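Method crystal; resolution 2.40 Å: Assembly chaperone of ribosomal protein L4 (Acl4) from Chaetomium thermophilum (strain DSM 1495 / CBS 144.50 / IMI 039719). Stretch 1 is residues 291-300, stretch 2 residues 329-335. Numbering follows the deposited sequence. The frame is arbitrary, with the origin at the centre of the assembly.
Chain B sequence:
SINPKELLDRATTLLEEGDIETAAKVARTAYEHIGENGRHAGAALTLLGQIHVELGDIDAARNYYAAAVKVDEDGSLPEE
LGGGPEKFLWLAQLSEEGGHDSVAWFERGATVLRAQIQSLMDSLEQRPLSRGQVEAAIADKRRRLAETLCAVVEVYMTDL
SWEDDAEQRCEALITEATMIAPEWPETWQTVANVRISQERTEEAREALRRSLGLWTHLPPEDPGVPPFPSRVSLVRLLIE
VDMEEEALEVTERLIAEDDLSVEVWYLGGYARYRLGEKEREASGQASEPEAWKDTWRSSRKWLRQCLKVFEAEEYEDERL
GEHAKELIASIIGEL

Stretch 1 (291-300) AWKDTWRSSR
Stretch 2 329-335: ASIIGEL

Residues 291–300 form a helix that continues beyond the stretch, while 329–333 belong to a second helix that begins earlier; the chain finishes at Leu335. The two axes run roughly antiparallel, at 148°, and approach to 10.0 Å. Register is fixed by two CA–CA pairs: Trp296 to Ile331 at 6.7 Å and Lys293 to Leu335 at 7.5 Å. Most phi/psi values lie near -65/-38; Glu334 departs to -92/-3, and Leu335 has phi 56°.

No hydrogen bond crosses the contact, so it rests on packing. Trp296 points toward the second helix, its chi1 of -99° lying between wells and chi2 at 19°. This conformation lays the indole against Ile331, whose CG1 sits over one ring face, 4.2 Å from the six-membered centroid and 24° off the normal, a CH-pi contact. Ile331 CG2 reaches Trp296 CE3 at 3.8 Å. At the ring edge, Trp296 CZ3 is 3.5 Å from Glu334 CB. Indole suits this place: it offers a broad apolar face while its NE1 is hydrogen-bonded elsewhere in the structure.

Ile331 is m, t (-66°, 168°). Its CA–CB bond points sideways, but the extended chi2 carries CD1 to the first helix, 3.7 Å from Trp296 O and 3.6 Å from Ser299 OG. Ser299 (t) points toward the second helix, its OG hydrogen-bonded elsewhere. Arg300 (-162°, -142° off-rotamer, -53°, 165°) also points toward it, CB 4.2 Å from Ile331 CD1.

Glu334 is m, m (-50°, -61°): CB faces the first helix, but the side chain's end leads away. Its carbonyl O lies at the edge of the Trp292 ring, 4.1 Å from CH2; Trp292 has chi1 67° (p) and chi2 -88°. Lys293, m then t throughout, brings NZ within 3.9 Å of Leu335 CD1 (178°, -88°), a van der Waals contact; NZ hydrogen-bonds just outside the stretches. Arg297 (m, t, t, 98°) salt-bridges Asp294, NH1 to OD2 3.4 Å, its hydrogen bond weak.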

ATOM      1  N   ALA B 291      17.852  27.509  -2.185  1.00102.01           N
ATOM      2  CA  ALA B 291      17.341  26.146  -2.310  1.00 97.25           C
ATOM      3  C   ALA B 291      16.002  25.974  -1.605  1.00 93.81           C
ATOM      4  O   ALA B 291      15.146  25.214  -2.058  1.00 95.08           O
ATOM      5  CB  ALA B 291      18.349  25.157  -1.757  1.00 98.25           C
ATOM      6  N   TRP B 292      15.828  26.685  -0.498  1.00 90.65           N
ATOM      7  CA  TRP B 292      14.626  26.556   0.317  1.00 85.19           C
ATOM      8  C   TRP B 292      13.386  27.038  -0.426  1.00 84.41           C
ATOM      9  O   TRP B 292      12.284  26.537  -0.194  1.00 85.30           O
ATOM     10  CB  TRP B 292      14.783  27.335   1.626  1.00 83.81           C
ATOM     11  CG  TRP B 292      14.858  28.822   1.440  1.00 82.61           C
ATOM     12  CD1 TRP B 292      15.978  29.563   1.217  1.00 83.96           C
ATOM     13  CD2 TRP B 292      13.763  29.747   1.465  1.00 81.62           C
ATOM     14  NE1 TRP B 292      15.652  30.893   1.104  1.00 86.42           N
ATOM     15  CE2 TRP B 292      14.297  31.031   1.252  1.00 84.53           C
ATOM     16  CE3 TRP B 292      12.383  29.612   1.649  1.00 80.73           C
ATOM     17  CZ2 TRP B 292      13.501  32.174   1.216  1.00 85.97           C
ATOM     18  CZ3 TRP B 292      11.595  30.748   1.612  1.00 81.74           C
ATOM     19  CH2 TRP B 292      12.156  32.011   1.398  1.00 83.79           C
ATOM     20  N   LYS B 293      13.562  28.010  -1.317  1.00 85.71           N
ATOM     21  CA  LYS B 293      12.442  28.535  -2.093  1.00 86.57           C
ATOM     22  C   LYS B 293      11.860  27.460  -3.010  1.00 84.47           C
ATOM     23  O   LYS B 293      10.642  27.321  -3.122  1.00 81.85           O
ATOM     24  CB  LYS B 293      12.874  29.760  -2.897  1.00 90.03           C
ATOM     25  CG  LYS B 293      13.211  30.956  -2.022  1.00 94.91           C
ATOM     26  CD  LYS B 293      13.513  32.209  -2.829  1.00 98.37           C
ATOM     27  CE  LYS B 293      13.809  33.386  -1.908  1.00103.85           C
ATOM     28  NZ  LYS B 293      14.276  34.603  -2.637  1.00108.49           N
ATOM     29  N   ASP B 294      12.732  26.688  -3.648  1.00 85.48           N
ATOM     30  CA  ASP B 294      12.285  25.598  -4.506  1.00 86.68           C
ATOM     31  C   ASP B 294      11.620  24.500  -3.682  1.00 83.98           C
ATOM     32  O   ASP B 294      10.674  23.854  -4.139  1.00 79.82           O
ATOM     33  CB  ASP B 294      13.459  25.030  -5.307  1.00 88.92           C
ATOM     34  CG  ASP B 294      13.907  25.960  -6.420  1.00 90.60           C
ATOM     35  OD1 ASP B 294      15.130  26.069  -6.654  1.00 89.95           O
ATOM     36  OD2 ASP B 294      13.031  26.583  -7.059  1.00 91.82           O
ATOM     37  N   THR B 295      12.107  24.303  -2.459  1.00 81.81           N
ATOM     38  CA  THR B 295      11.531  23.306  -1.564  1.00 76.28           C
ATOM     39  C   THR B 295      10.129  23.727  -1.125  1.00 75.16           C
ATOM     40  O   THR B 295       9.239  22.887  -0.986  1.00 73.62           O
ATOM     41  CB  THR B 295      12.418  23.089  -0.329  1.00 74.55           C
ATOM     42  OG1 THR B 295      13.753  22.788  -0.750  1.00 78.68           O
ATOM     43  CG2 THR B 295      11.890  21.949   0.527  1.00 67.43           C
ATOM     44  N   TRP B 296       9.933  25.027  -0.920  1.00 76.29           N
ATOM     45  CA  TRP B 296       8.622  25.543  -0.540  1.00 75.87           C
ATOM     46  C   TRP B 296       7.691  25.617  -1.748  1.00 75.88           C
ATOM     47  O   TRP B 296       6.472  25.550  -1.600  1.00 76.78           O
ATOM     48  CB  TRP B 296       8.742  26.921   0.127  1.00 77.65           C
ATOM     49  CG  TRP B 296       8.686  26.883   1.637  1.00 79.16           C
ATOM     50  CD1 TRP B 296       8.902  25.800   2.442  1.00 80.66           C
ATOM     51  CD2 TRP B 296       8.387  27.978   2.516  1.00 80.56           C
ATOM     52  NE1 TRP B 296       8.762  26.153   3.763  1.00 79.96           N
ATOM     53  CE2 TRP B 296       8.445  27.483   3.835  1.00 78.75           C
ATOM     54  CE3 TRP B 296       8.080  29.328   2.316  1.00 81.05           C
ATOM     55  CZ2 TRP B 296       8.204  28.289   4.946  1.00 78.44           C
ATOM     56  CZ3 TRP B 296       7.842  30.123   3.420  1.00 81.00           C
ATOM     57  CH2 TRP B 296       7.906  29.603   4.717  1.00 80.24           C
ATOM     58  N   ARG B 297       8.257  25.753  -2.943  1.00 76.30           N
ATOM     59  CA  ARG B 297       7.443  25.749  -4.152  1.00 76.00           C
ATOM     60  C   ARG B 297       6.756  24.398  -4.314  1.00 72.18           C
ATOM     61  O   ARG B 297       5.550  24.337  -4.552  1.00 70.41           O
ATOM     62  CB  ARG B 297       8.283  26.081  -5.383  1.00 78.48           C
ATOM     63  CG  ARG B 297       8.499  27.573  -5.569  1.00 84.26           C
ATOM     64  CD  ARG B 297       9.345  27.883  -6.783  1.00 86.91           C
ATOM     65  NE  ARG B 297       9.509  29.325  -6.951  1.00 91.77           N
ATOM     66  CZ  ARG B 297      10.567  30.022  -6.547  1.00 93.76           C
ATOM     67  NH1 ARG B 297      11.593  29.422  -5.952  1.00 94.20           N
ATOM     68  NH2 ARG B 297      10.599  31.331  -6.747  1.00 95.67           N
ATOM     69  N   SER B 298       7.518  23.318  -4.160  1.00 70.95           N
ATOM     70  CA  SER B 298       6.948  21.975  -4.243  1.00 72.73           C
ATOM     71  C   SER B 298       5.986  21.713  -3.087  1.00 70.64           C
ATOM     72  O   SER B 298       5.009  20.988  -3.245  1.00 68.92           O
ATOM     73  CB  SER B 298       8.044  20.905  -4.280  1.00 77.23           C
ATOM     74  OG  SER B 298       9.087  21.202  -3.373  1.00 85.15           O
ATOM     75  N   SER B 299       6.256  22.308  -1.929  1.00 70.45           N
ATOM     76  CA  SER B 299       5.343  22.189  -0.799  1.00 67.85           C
ATOM     77  C   SER B 299       3.986  22.758  -1.193  1.00 67.46           C
ATOM     78  O   SER B 299       2.946  22.161  -0.923  1.00 66.45           O
ATOM     79  CB  SER B 299       5.899  22.921   0.425  1.00 67.71           C
ATOM     80  OG  SER B 299       4.986  22.867   1.511  1.00 63.97           O
ATOM     81  N   ARG B 300       4.013  23.907  -1.860  1.00 72.13           N
ATOM     82  CA  ARG B 300       2.796  24.561  -2.322  1.00 74.86           C
ATOM     83  C   ARG B 300       2.050  23.695  -3.341  1.00 72.36           C
ATOM     84  O   ARG B 300       0.818  23.625  -3.324  1.00 70.22           O
ATOM     85  CB  ARG B 300       3.139  25.911  -2.948  1.00 77.84           C
ATOM     86  CG  ARG B 300       1.958  26.853  -3.072  1.00 83.35           C
ATOM     87  CD  ARG B 300       2.024  27.646  -4.366  1.00 89.46           C
ATOM     88  NE  ARG B 300       3.303  28.326  -4.546  1.00 94.00           N
ATOM     89  CZ  ARG B 300       3.718  28.846  -5.698  1.00 97.90           C
ATOM     90  NH1 ARG B 300       2.960  28.758  -6.782  1.00100.64           N
ATOM     91  NH2 ARG B 300       4.896  29.450  -5.770  1.00 97.54           N
ATOM     92  N   ALA B 329      -1.071  30.003   2.124  1.00 74.99           N
ATOM     93  CA  ALA B 329      -1.090  31.447   2.338  1.00 78.24           C
ATOM     94  C   ALA B 329       0.226  31.910   2.947  1.00 80.13           C
ATOM     95  O   ALA B 329       0.733  32.989   2.624  1.00 81.28           O
ATOM     96  CB  ALA B 329      -2.246  31.829   3.240  1.00 78.97           C
ATOM     97  N   SER B 330       0.779  31.079   3.823  1.00 79.25           N
ATOM     98  CA  SER B 330       2.049  31.371   4.472  1.00 83.45           C
ATOM     99  C   SER B 330       3.225  31.366   3.493  1.00 87.49           C
ATOM    100  O   SER B 330       4.039  32.289   3.491  1.00 92.05           O
ATOM    101  CB  SER B 330       2.305  30.361   5.581  1.00 82.55           C
ATOM    102  OG  SER B 330       3.677  30.331   5.923  1.00 83.60           O
ATOM    103  N   ILE B 331       3.317  30.322   2.674  1.00 86.58           N
ATOM    104  CA  ILE B 331       4.374  30.225   1.669  1.00 86.05           C
ATOM    105  C   ILE B 331       4.315  31.409   0.708  1.00 87.63           C
ATOM    106  O   ILE B 331       5.347  31.912   0.265  1.00 90.35           O
ATOM    107  CB  ILE B 331       4.268  28.910   0.861  1.00 82.01           C
ATOM    108  CG1 ILE B 331       4.529  27.707   1.765  1.00 78.01           C
ATOM    109  CG2 ILE B 331       5.280  28.885  -0.281  1.00 83.61           C
ATOM    110  CD1 ILE B 331       4.162  26.378   1.135  1.00 73.86           C
ATOM    111  N   ILE B 332       3.101  31.846   0.390  1.00 87.50           N
ATOM    112  CA  ILE B 332       2.897  32.951  -0.538  1.00 90.18           C
ATOM    113  C   ILE B 332       3.474  34.248   0.011  1.00 99.31           C
ATOM    114  O   ILE B 332       4.139  34.992  -0.711  1.00104.10           O
ATOM    115  CB  ILE B 332       1.399  33.135  -0.851  1.00 85.57           C
ATOM    116  CG1 ILE B 332       0.937  32.029  -1.801  1.00 82.84           C
ATOM    117  CG2 ILE B 332       1.131  34.505  -1.484  1.00 84.49           C
ATOM    118  CD1 ILE B 332      -0.560  31.967  -2.009  1.00 83.47           C
ATOM    119  N   GLY B 333       3.212  34.516   1.285  1.00102.75           N
ATOM    120  CA  GLY B 333       3.667  35.742   1.917  1.00105.96           C
ATOM    121  C   GLY B 333       5.177  35.884   1.911  1.00109.00           C
ATOM    122  O   GLY B 333       5.703  36.992   1.828  1.00112.96           O
ATOM    123  N   GLU B 334       5.872  34.753   1.990  1.00109.70           N
ATOM    124  CA  GLU B 334       7.328  34.750   2.065  1.00112.82           C
ATOM    125  C   GLU B 334       7.984  34.652   0.690  1.00115.79           C
ATOM    126  O   GLU B 334       9.209  34.682   0.586  1.00117.71           O
ATOM    127  CB  GLU B 334       7.806  33.578   2.921  1.00109.88           C
ATOM    128  CG  GLU B 334       7.116  33.462   4.273  1.00109.10           C
ATOM    129  CD  GLU B 334       7.340  34.676   5.157  1.00110.05           C
ATOM    130  OE1 GLU B 334       6.340  35.294   5.577  1.00109.59           O
ATOM    131  OE2 GLU B 334       8.512  35.005   5.439  1.00111.11           O
ATOM    132  N   LEU B 335       7.170  34.531  -0.357  1.00116.95           N
ATOM    133  CA  LEU B 335       7.679  34.366  -1.717  1.00117.83           C
ATOM    134  C   LEU B 335       8.615  33.164  -1.798  1.00115.10           C
ATOM    135  O   LEU B 335       8.196  32.026  -1.592  1.00113.36           O
ATOM    136  CB  LEU B 335       8.392  35.643  -2.188  1.00122.28           C
ATOM    137  CG  LEU B 335       9.040  35.661  -3.582  1.00123.59           C
ATOM    138  CD1 LEU B 335      10.483  35.155  -3.545  1.00123.22           C
ATOM    139  CD2 LEU B 335       8.219  34.869  -4.601  1.00122.36           C
TER